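Local coordinates for multi-copper Oxidase CueO (Ochrobactrum, PDB 6EVG), which is a laccase-like copper enzyme that oxidises lignin model compounds and lignosulfonate, probably passing the electrons to dioxygen, at residues A[54-57]-A[61-64]; A[107-110]-A[114-117]; A[161-166]-A[309-314]; A[411-416]-A[480-485]. All coordinates share one frame; numbering follows the deposited sequence.

Interaction 1: A[54-57]-A[61-64]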
loop_
_atom_site.group_PDB
_atom_site.type_symbol
_atom_site.label_atom_id
_atom_site.label_comp_id
_atom_site.label_asym_id
_atom_site.label_seq_id
_atom_site.Cartn_x
_atom_site.Cartn_y
_atom_site.Cartn_z
ATOM N N ALA A 54 6.908 8.813 20.842
ATOM C CA ALA A 54 6.399 9.960 20.095
ATOM C C ALA A 54 4.880 9.884 20.012
ATOM O O ALA A 54 4.273 8.808 20.084
ATOM C CB ALA A 54 6.978 10.047 18.706
ATOM N N ALA A 55 4.267 11.049 19.796
ATOM C CA ALA A 55 2.815 11.071 19.513
ATOM C C ALA A 55 2.497 10.241 18.288
ATOM O O ALA A 55 3.260 10.245 17.316
ATOM C CB ALA A 55 2.392 12.504 19.248
ATOM N N SER A 56 1.357 9.559 18.313
ATOM C CA SER A 56 1.012 8.609 17.282
ATOM C C SER A 56 -0.492 8.439 17.182
ATOM O O SER A 56 -1.275 9.003 17.977
ATOM C CB SER A 56 1.725 7.286 17.555
ATOM O OG SER A 56 1.248 6.689 18.724
ATOM N N ALA A 57 -0.925 7.597 16.237
ATOM C CA ALA A 57 -2.298 7.116 16.161
ATOM C C ALA A 57 -2.273 5.779 15.475
ATOM O O ALA A 57 -1.396 5.510 14.659
ATOM C CB ALA A 57 -3.199 8.102 15.417
ATOM N N GLY A 61 -4.901 0.196 18.896
ATOM C CA GLY A 61 -3.636 0.484 19.519
ATOM C C GLY A 61 -3.102 1.779 18.998
ATOM O O GLY A 61 -3.755 2.477 18.231
ATOM N N ALA A 62 -1.884 2.142 19.469
ATOM C CA ALA A 62 -1.358 3.472 19.245
ATOM C C ALA A 62 -0.622 3.685 17.948
ATOM O O ALA A 62 -0.284 4.815 17.589
ATOM C CB ALA A 62 -0.433 3.839 20.392
ATOM N N TYR A 63 -0.362 2.589 17.196
ATOM C CA TYR A 63 0.402 2.693 15.947
ATOM C C TYR A 63 0.128 1.444 15.098
ATOM O O TYR A 63 0.051 0.340 15.659
ATOM C CB TYR A 63 1.929 2.813 16.255
ATOM C CG TYR A 63 2.720 3.194 15.034
ATOM C CD1 TYR A 63 2.836 4.507 14.627
ATOM C CD2 TYR A 63 3.337 2.224 14.206
ATOM C CE1 TYR A 63 3.453 4.863 13.449
ATOM C CE2 TYR A 63 3.978 2.556 13.022
ATOM C CZ TYR A 63 4.023 3.892 12.620
ATOM O OH TYR A 63 4.608 4.264 11.465
ATOM N N LEU A 64 -0.019 1.616 13.793
ATOM C CA LEU A 64 -0.325 0.485 12.912
ATOM C C LEU A 64 -1.626 -0.164 13.386
ATOM O O LEU A 64 -2.492 0.541 13.908
ATOM C CB LEU A 64 0.880 -0.418 12.718
ATOM C CG LEU A 64 1.797 -0.007 11.577
ATOM C CD1 LEU A 64 3.046 -0.850 11.592
ATOM C CD2 LEU A 64 1.236 -0.089 10.198
#
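Ser56 is the first residue of 54-57 to meet 61-64, and it does so with its hydroxyl: OG donates to Ala62 O over 2.7 Å. The donor does not sit on a lone pair; it stands above the carbonyl plane, at a C=O...OG angle of 133°. With chi1 at 66°, OG is set between the backbone N and the carbonyl carbon, while CB itself points at the loop and approaches the edge of the Tyr63 ring, CB to CD1 at 4.2 Å. Replacing Ser56 by an alanine would probably leave the Ala62 carbonyl without this donor and the loop less firmly tied to the strand. Ala57 continues the contact with backbone alone, its O receiving a CA-H...O approach from Tyr63 CA at 3.6 Å, with 159° at the hydrogen. The example illustrates how a strand can hold the loop that follows it without pairing as a hairpin. Strand 54-59 is an outermost strand of a four-stranded sheet in what is, by family, a cupredoxin-type domain, antiparallel to 36-46, where Ser56 bonds through its backbone to Gly44. Tyr63 stacks on His46, meets Phe48 edge-to-face and hydrogen-bonds through OH to Gln176 on strand 170-178, on which Leu64 also rests, against Val174.

Interaction 2: A[107-110]-A[114-117]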
loop_
_atom_site.group_PDB
_atom_site.type_symbol
_atom_site.label_atom_id
_atom_site.label_comp_id
_atom_site.label_asym_id
_atom_site.label_seq_id
_atom_site.Cartn_x
_atom_site.Cartn_y
_atom_site.Cartn_z
ATOM N N ASN A 107 -17.467 10.670 2.744
ATOM C CA ASN A 107 -18.155 9.954 3.844
ATOM C C ASN A 107 -17.256 9.818 5.045
ATOM O O ASN A 107 -17.014 8.734 5.540
ATOM C CB ASN A 107 -18.757 8.628 3.347
ATOM C CG ASN A 107 -17.749 7.571 2.874
ATOM O OD1 ASN A 107 -16.677 7.887 2.345
ATOM N ND2 ASN A 107 -18.136 6.283 2.983
ATOM N N VAL A 108 -16.809 10.936 5.572
ATOM C CA VAL A 108 -15.955 10.980 6.729
ATOM C C VAL A 108 -16.719 10.516 7.959
ATOM O O VAL A 108 -17.874 10.901 8.177
ATOM C CB VAL A 108 -15.419 12.418 6.915
ATOM C CG1 VAL A 108 -14.606 12.566 8.201
ATOM C CG2 VAL A 108 -14.543 12.844 5.717
ATOM N N ILE A 109 -16.051 9.726 8.796
ATOM C CA ILE A 109 -16.590 9.305 10.084
ATOM C C ILE A 109 -16.318 10.407 11.114
ATOM O O ILE A 109 -15.156 10.697 11.432
ATOM C CB ILE A 109 -15.931 7.975 10.592
ATOM C CG1 ILE A 109 -15.866 6.925 9.521
ATOM C CG2 ILE A 109 -16.670 7.491 11.849
ATOM C CD1 ILE A 109 -15.016 5.758 9.908
ATOM N N ALA A 110 -17.375 11.040 11.589
ATOM C CA ALA A 110 -17.210 12.122 12.521
ATOM C C ALA A 110 -16.559 11.653 13.821
ATOM O O ALA A 110 -16.637 10.469 14.232
ATOM C CB ALA A 110 -18.536 12.758 12.854
ATOM N N ALA A 114 -19.278 5.928 14.600
ATOM C CA ALA A 114 -18.948 4.626 14.044
ATOM C C ALA A 114 -19.484 4.495 12.627
ATOM O O ALA A 114 -20.431 5.190 12.204
ATOM C CB ALA A 114 -19.479 3.501 14.924
ATOM N N TRP A 115 -18.929 3.561 11.890
ATOM C CA TRP A 115 -19.288 3.253 10.483
ATOM C C TRP A 115 -19.127 1.758 10.348
ATOM O O TRP A 115 -18.033 1.234 10.641
ATOM C CB TRP A 115 -18.310 4.002 9.560
ATOM C CG TRP A 115 -18.398 3.697 8.098
ATOM C CD1 TRP A 115 -19.451 3.842 7.307
ATOM C CD2 TRP A 115 -17.290 3.288 7.234
ATOM N NE1 TRP A 115 -19.091 3.497 5.976
ATOM C CE2 TRP A 115 -17.756 3.198 5.927
ATOM C CE3 TRP A 115 -15.954 2.958 7.489
ATOM C CZ2 TRP A 115 -16.894 2.811 4.844
ATOM C CZ3 TRP A 115 -15.120 2.579 6.450
ATOM C CH2 TRP A 115 -15.585 2.530 5.168
ATOM N N LYS A 116 -20.182 1.065 9.918
ATOM C CA LYS A 116 -20.191 -0.394 9.978
ATOM C C LYS A 116 -20.618 -1.029 8.659
ATOM O O LYS A 116 -21.671 -1.720 8.557
ATOM C CB LYS A 116 -21.105 -0.857 11.105
ATOM C CG LYS A 116 -20.767 -0.267 12.451
ATOM C CD LYS A 116 -21.620 -0.779 13.583
ATOM C CE LYS A 116 -21.250 -0.159 14.915
ATOM N NZ LYS A 116 -21.980 -0.757 16.061
ATOM N N PRO A 117 -19.887 -0.773 7.572
ATOM C CA PRO A 117 -20.218 -1.388 6.288
ATOM C C PRO A 117 -20.164 -2.925 6.350
ATOM O O PRO A 117 -19.280 -3.499 7.015
ATOM C CB PRO A 117 -19.150 -0.840 5.345
ATOM C CG PRO A 117 -18.004 -0.537 6.251
ATOM C CD PRO A 117 -18.621 -0.005 7.516
#
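Ile109 and Trp115 meet at about a right angle, the tip of the isoleucine reaching the root of the indole. CD1 lies 3.7 Å from Trp115 CB and 3.8 Å from Trp115 CE3, so it bridges the methylene and the six-membered ring. The other branch, CG2, comes up to the backbone at Ala114 N, 4.1 Å away. A chi1 of -47° directs CG2 to Ala114, and the extended chi2 of 169° carries CD1 on to the indole. A glycine in place of Ile109 would probably open a gap beside Trp115 CB and CE3 and leave the loop without its apolar hold on the strand. Asn107 adds a looser touch, ND2 to Trp115 CZ2 at 4.1 Å, with amide and ring planes 87° apart. The contact joins a loop to the start of strand 114-120, an outermost strand of a sheet in the first cupredoxin-type domain; Trp115 pairs there through its backbone with Val80. Within the same segment Pro117 CD stands 3.5 Å above the plane of the Trp115 ring, over its centre; further out, Trp92 meets the indole with nearly parallel planes. Asn107 ND2 is held by Asp102 O, while Ile109 O accepts from Asn82 ND2.

Interaction 3: A[161-166]-A[309-314]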
loop_
_atom_site.group_PDB
_atom_site.type_symbol
_atom_site.label_atom_id
_atom_site.label_comp_id
_atom_site.label_asym_id
_atom_site.label_seq_id
_atom_site.Cartn_x
_atom_site.Cartn_y
_atom_site.Cartn_z
ATOM N N GLY A 161 1.695 -24.720 -2.455
ATOM C CA GLY A 161 3.040 -24.853 -1.971
ATOM C C GLY A 161 3.594 -23.652 -1.255
ATOM O O GLY A 161 4.816 -23.419 -1.244
ATOM N N LEU A 162 2.733 -22.840 -0.661
ATOM C CA LEU A 162 3.160 -21.597 -0.051
ATOM C C LEU A 162 3.208 -21.748 1.461
ATOM O O LEU A 162 2.291 -22.343 2.076
ATOM C CB LEU A 162 2.223 -20.475 -0.379
ATOM C CG LEU A 162 2.137 -20.086 -1.862
ATOM C CD1 LEU A 162 1.021 -19.101 -2.139
ATOM C CD2 LEU A 162 3.442 -19.558 -2.371
ATOM N N PRO A 163 4.196 -21.141 2.124
ATOM C CA PRO A 163 4.196 -21.039 3.597
ATOM C C PRO A 163 2.944 -20.266 4.037
ATOM O O PRO A 163 2.603 -19.292 3.386
ATOM C CB PRO A 163 5.487 -20.269 3.889
ATOM C CG PRO A 163 6.359 -20.433 2.673
ATOM C CD PRO A 163 5.389 -20.470 1.550
ATOM N N GLU A 164 2.348 -20.679 5.144
ATOM C CA GLU A 164 1.112 -20.079 5.607
ATOM C C GLU A 164 0.937 -20.096 7.119
ATOM O O GLU A 164 -0.193 -19.820 7.582
ATOM C CB GLU A 164 -0.089 -20.717 4.877
ATOM C CG GLU A 164 -0.308 -22.166 5.207
ATOM C CD GLU A 164 -1.619 -22.765 4.768
ATOM O OE1 GLU A 164 -2.461 -22.001 4.353
ATOM O OE2 GLU A 164 -1.787 -23.974 4.851
ATOM N N ASP A 165 2.014 -20.315 7.875
ATOM C CA ASP A 165 1.889 -20.322 9.353
ATOM C C ASP A 165 2.181 -18.897 9.855
ATOM O O ASP A 165 3.344 -18.483 9.908
ATOM C CB ASP A 165 2.902 -21.346 9.932
ATOM C CG ASP A 165 2.723 -21.691 11.364
ATOM O OD1 ASP A 165 1.832 -21.103 12.001
ATOM O OD2 ASP A 165 3.501 -22.558 11.895
ATOM N N TYR A 166 1.146 -18.165 10.162
ATOM C CA TYR A 166 1.251 -16.753 10.487
ATOM C C TYR A 166 2.182 -16.493 11.617
ATOM O O TYR A 166 2.085 -17.072 12.706
ATOM C CB TYR A 166 -0.147 -16.159 10.812
ATOM C CG TYR A 166 -0.063 -14.633 11.015
ATOM C CD1 TYR A 166 0.293 -13.814 9.971
ATOM C CD2 TYR A 166 -0.271 -14.060 12.238
ATOM C CE1 TYR A 166 0.398 -12.431 10.107
ATOM C CE2 TYR A 166 -0.187 -12.666 12.386
ATOM C CZ TYR A 166 0.158 -11.871 11.353
ATOM O OH TYR A 166 0.272 -10.505 11.449
ATOM N N GLY A 309 10.733 -26.069 9.869
ATOM C CA GLY A 309 9.947 -25.279 8.879
ATOM C C GLY A 309 9.197 -26.215 7.931
ATOM O O GLY A 309 9.699 -27.267 7.574
ATOM N N LYS A 310 7.976 -25.867 7.587
ATOM C CA LYS A 310 7.108 -26.731 6.810
ATOM C C LYS A 310 7.395 -26.835 5.314
ATOM O O LYS A 310 7.196 -27.863 4.728
ATOM C CB LYS A 310 5.634 -26.335 7.011
ATOM C CG LYS A 310 4.991 -26.785 8.337
ATOM C CD LYS A 310 3.538 -26.274 8.496
ATOM C CE LYS A 310 2.753 -26.912 9.642
ATOM N NZ LYS A 310 1.502 -26.225 10.100
ATOM N N VAL A 311 7.826 -25.737 4.698
ATOM C CA VAL A 311 7.985 -25.660 3.239
ATOM C C VAL A 311 9.460 -25.632 2.860
ATOM O O VAL A 311 10.181 -24.737 3.315
ATOM C CB VAL A 311 7.259 -24.427 2.637
ATOM C CG1 VAL A 311 7.448 -24.371 1.131
ATOM C CG2 VAL A 311 5.800 -24.468 3.050
ATOM N N THR A 312 9.916 -26.608 2.078
ATOM C CA THR A 312 11.329 -26.716 1.726
ATOM C C THR A 312 11.590 -26.509 0.225
ATOM O O THR A 312 12.733 -26.212 -0.150
ATOM C CB THR A 312 11.915 -28.014 2.239
ATOM O OG1 THR A 312 11.226 -29.113 1.677
ATOM C CG2 THR A 312 11.819 -28.127 3.742
ATOM N N LYS A 313 10.573 -26.704 -0.614
ATOM C CA LYS A 313 10.703 -26.563 -2.037
ATOM C C LYS A 313 10.023 -25.269 -2.489
ATOM O O LYS A 313 9.047 -24.888 -1.911
ATOM C CB LYS A 313 10.018 -27.748 -2.764
ATOM C CG LYS A 313 10.635 -29.116 -2.405
ATOM C CD LYS A 313 12.142 -29.163 -2.706
ATOM C CE LYS A 313 12.698 -30.591 -2.710
ATOM N NZ LYS A 313 14.100 -30.645 -2.195
ATOM N N ARG A 314 10.509 -24.671 -3.579
ATOM C CA ARG A 314 9.924 -23.447 -4.165
ATOM C C ARG A 314 8.878 -23.832 -5.135
ATOM O O ARG A 314 9.106 -24.728 -5.975
ATOM C CB ARG A 314 11.051 -22.598 -4.910
ATOM C CG ARG A 314 12.242 -22.230 -4.036
ATOM C CD ARG A 314 13.336 -21.421 -4.676
ATOM N NE ARG A 314 13.694 -22.027 -5.963
ATOM C CZ ARG A 314 14.430 -23.135 -6.119
ATOM N NH1 ARG A 314 15.077 -23.657 -5.092
ATOM N NH2 ARG A 314 14.524 -23.706 -7.334
HETATM O O HOH W 1 6.399 -25.316 -2.356
#
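The backbones of 161-166 and 309-314 draw nearest at Pro163 and Val311, whose CA atoms are 6.0 Å apart, and no direct hydrogen bond joins the two loops. Val311 carries the contact with both of its methyl groups. CG1, anti to the backbone N at a chi1 of 180°, lies 3.7 Å from Gly161 O; CG2 reaches the backbone nitrogen of the proline, 3.8 Å from Pro163 N, and also touches the pyrrolidine ring, 4.1 Å from Pro163 CG. The two side chains cross at about a right angle. In the three-domain architecture of multicopper oxidases these loops probably serve as connections, one leading into the middle domain at strand 170-178 and the other leaving it after strand 295-303. They share a support, Ile219 of strand 219-226, which touches both Pro163 and Val311. Where the backbones diverge, a water spans them, donating to Gly161 O and to Lys313 O, each at 2.7 Å. Gly161 has a positive phi, 82°, at which a side chain would press on the carbonyl oxygen of the preceding residue. Further along 161-166, Asp165 OD2 and Lys310 NZ are 4.5 Å apart, too long for a salt bridge, though the charges would probably still attract.

Interaction 4: A[411-416]-A[480-485]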
loop_
_atom_site.group_PDB
_atom_site.type_symbol
_atom_site.label_atom_id
_atom_site.label_comp_id
_atom_site.label_asym_id
_atom_site.label_seq_id
_atom_site.Cartn_x
_atom_site.Cartn_y
_atom_site.Cartn_z
ATOM N N ASP A 411 -16.185 18.555 -5.820
ATOM C CA ASP A 411 -17.444 18.605 -6.547
ATOM C C ASP A 411 -17.336 18.269 -8.014
ATOM O O ASP A 411 -18.345 18.371 -8.704
ATOM C CB ASP A 411 -18.023 20.016 -6.346
ATOM C CG ASP A 411 -18.429 20.263 -4.927
ATOM O OD1 ASP A 411 -19.038 19.376 -4.333
ATOM O OD2 ASP A 411 -18.114 21.315 -4.349
ATOM N N ARG A 412 -16.155 17.901 -8.503
ATOM C CA ARG A 412 -15.928 17.678 -9.933
ATOM C C ARG A 412 -15.669 16.194 -10.200
ATOM O O ARG A 412 -14.813 15.588 -9.574
ATOM C CB ARG A 412 -14.737 18.499 -10.409
ATOM C CG ARG A 412 -14.564 18.473 -11.931
ATOM C CD ARG A 412 -13.320 19.238 -12.359
ATOM N NE ARG A 412 -12.089 18.522 -12.008
ATOM C CZ ARG A 412 -11.021 19.000 -11.365
ATOM N NH1 ARG A 412 -10.959 20.221 -10.942
ATOM N NH2 ARG A 412 -9.993 18.161 -11.182
ATOM N N ILE A 413 -16.390 15.660 -11.164
ATOM C CA ILE A 413 -16.164 14.315 -11.658
ATOM C C ILE A 413 -15.260 14.413 -12.877
ATOM O O ILE A 413 -15.607 15.032 -13.890
ATOM C CB ILE A 413 -17.456 13.566 -11.991
ATOM C CG1 ILE A 413 -18.362 13.466 -10.762
ATOM C CG2 ILE A 413 -17.190 12.231 -12.644
ATOM C CD1 ILE A 413 -17.729 12.786 -9.575
ATOM N N ASP A 414 -14.099 13.794 -12.818
ATOM C CA ASP A 414 -13.098 13.859 -13.898
ATOM C C ASP A 414 -13.303 12.828 -14.992
ATOM O O ASP A 414 -12.849 13.085 -16.119
ATOM C CB ASP A 414 -11.707 13.736 -13.262
ATOM C CG ASP A 414 -11.465 14.848 -12.229
ATOM O OD1 ASP A 414 -11.256 15.978 -12.665
ATOM O OD2 ASP A 414 -11.611 14.565 -11.015
ATOM N N VAL A 415 -13.837 11.663 -14.618
ATOM C CA VAL A 415 -13.955 10.513 -15.507
ATOM C C VAL A 415 -15.299 9.878 -15.322
ATOM O O VAL A 415 -15.724 9.600 -14.179
ATOM C CB VAL A 415 -12.820 9.487 -15.221
ATOM C CG1 VAL A 415 -13.121 8.124 -15.781
ATOM C CG2 VAL A 415 -11.455 10.022 -15.648
ATOM N N GLU A 416 -15.941 9.561 -16.437
ATOM C CA GLU A 416 -17.094 8.692 -16.480
ATOM C C GLU A 416 -16.724 7.424 -17.224
ATOM O O GLU A 416 -16.473 7.483 -18.407
ATOM C CB GLU A 416 -18.304 9.367 -17.159
ATOM C CG GLU A 416 -18.799 10.571 -16.429
ATOM C CD GLU A 416 -20.012 11.247 -17.070
ATOM O OE1 GLU A 416 -20.557 10.744 -18.062
ATOM O OE2 GLU A 416 -20.436 12.258 -16.477
ATOM N N ALA A 480 -19.426 2.858 -8.867
ATOM C CA ALA A 480 -19.262 4.115 -8.152
ATOM C C ALA A 480 -20.452 4.966 -8.515
ATOM O O ALA A 480 -20.641 5.348 -9.645
ATOM C CB ALA A 480 -17.998 4.861 -8.479
ATOM N N VAL A 481 -21.248 5.254 -7.492
ATOM C CA VAL A 481 -22.391 6.161 -7.597
ATOM C C VAL A 481 -21.912 7.628 -7.371
ATOM O O VAL A 481 -20.891 7.943 -6.767
ATOM C CB VAL A 481 -23.552 5.748 -6.640
ATOM C CG1 VAL A 481 -24.092 4.372 -7.010
ATOM C CG2 VAL A 481 -23.123 5.784 -5.161
ATOM N N LYS A 482 -22.751 8.576 -7.791
ATOM C CA LYS A 482 -22.323 9.984 -7.816
ATOM C C LYS A 482 -22.084 10.588 -6.387
ATOM O O LYS A 482 -21.193 11.415 -6.168
ATOM C CB LYS A 482 -23.369 10.828 -8.574
ATOM C CG LYS A 482 -23.099 12.306 -8.557
ATOM C CD LYS A 482 -21.659 12.736 -8.898
ATOM C CE LYS A 482 -21.205 13.957 -8.080
ATOM N NZ LYS A 482 -21.833 15.220 -8.583
ATOM N N SER A 483 -22.824 10.090 -5.393
ATOM C CA SER A 483 -22.628 10.500 -4.026
ATOM C C SER A 483 -21.339 9.998 -3.429
ATOM O O SER A 483 -20.885 10.520 -2.435
ATOM C CB SER A 483 -23.753 9.959 -3.127
ATOM O OG SER A 483 -23.883 8.515 -3.134
ATOM N N HIS A 484 -20.774 8.943 -4.042
ATOM C CA HIS A 484 -19.600 8.230 -3.494
ATOM C C HIS A 484 -18.675 7.899 -4.666
ATOM O O HIS A 484 -18.499 6.756 -5.008
ATOM C CB HIS A 484 -19.972 6.961 -2.729
ATOM C CG HIS A 484 -20.709 7.141 -1.438
ATOM N ND1 HIS A 484 -22.031 7.507 -1.344
ATOM C CD2 HIS A 484 -20.302 6.832 -0.181
ATOM C CE1 HIS A 484 -22.382 7.464 -0.061
ATOM N NE2 HIS A 484 -21.359 7.041 0.669
ATOM N N PRO A 485 -18.043 8.893 -5.294
ATOM C CA PRO A 485 -17.148 8.582 -6.403
ATOM C C PRO A 485 -15.942 7.780 -5.951
ATOM O O PRO A 485 -15.473 7.894 -4.811
ATOM C CB PRO A 485 -16.724 9.948 -6.915
ATOM C CG PRO A 485 -16.901 10.843 -5.759
ATOM C CD PRO A 485 -18.062 10.327 -4.993
#
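A type I beta turn, Val481 to His484, leads into strand 486-490 of the copper-binding third domain, and the side chains of Lys482 in the turn and Pro485 just after it pack on Ile413. The lysine uses its aliphatic part: CD lies 3.9 Å from Ile413 CG1, with CE just as near, the two side chains running at a slant to each other. The lysine chain is bent at chi2, chi3 and chi4, the first of these at 48°, and the folding brings its end nearer to the isoleucine than the direction of its CB would suggest. Pro485 adds its ring, CB to Ile413 CD1 at 4.0 Å. Ile413 precedes strand 415-417, an outermost strand of the sheet that also includes 486-490; strand 501-506 runs between them and meets Ile413 through Val505. Cys490, a copper ligand together with His434 and His495, ends strand 486-490, while the contact lies at the surface of this copper-binding domain, beside the outermost strand 415-417. The turn is closed by His484 N donating to Val481 O at 2.9 Å, and Ser483 OG lies in the plane of the His484 ring, 2.8 Å from ND1. On the other segment Arg412 grips Asp414 side-on: NE at 2.8 Å and NH2 at 2.9 Å both reach the single oxygen OD1, from its syn side. Asp414 OD2 accepts from Gln503 N, which further fixes the carboxylate, while Arg412 NH1 bonds to Pro407 O.

The four contacts show how chemistry changes with place. Interaction 1 is buried and turns on a hydroxyl-to-carbonyl bond; interaction 4 lies on the surface and is purely apolar across its segments, with its polar side-chain bonds kept inside each or sent to other parts of the chain. Interactions 2 and 3 are partly buried and rest mainly on a branched aliphatic side chain, with no direct hydrogen bond across; a water bridges the latter. Interactions 1 and 2 involve the two outermost strands, 54-59 and 114-120, of one four-stranded sheet. Interaction 2 touches interaction 4 through Asn107 ND2 packing 3.9 Å from His484 CD2, a small joint between the first and last domains. Interactions 3 and 4 lie on opposite sides of the chain's centre.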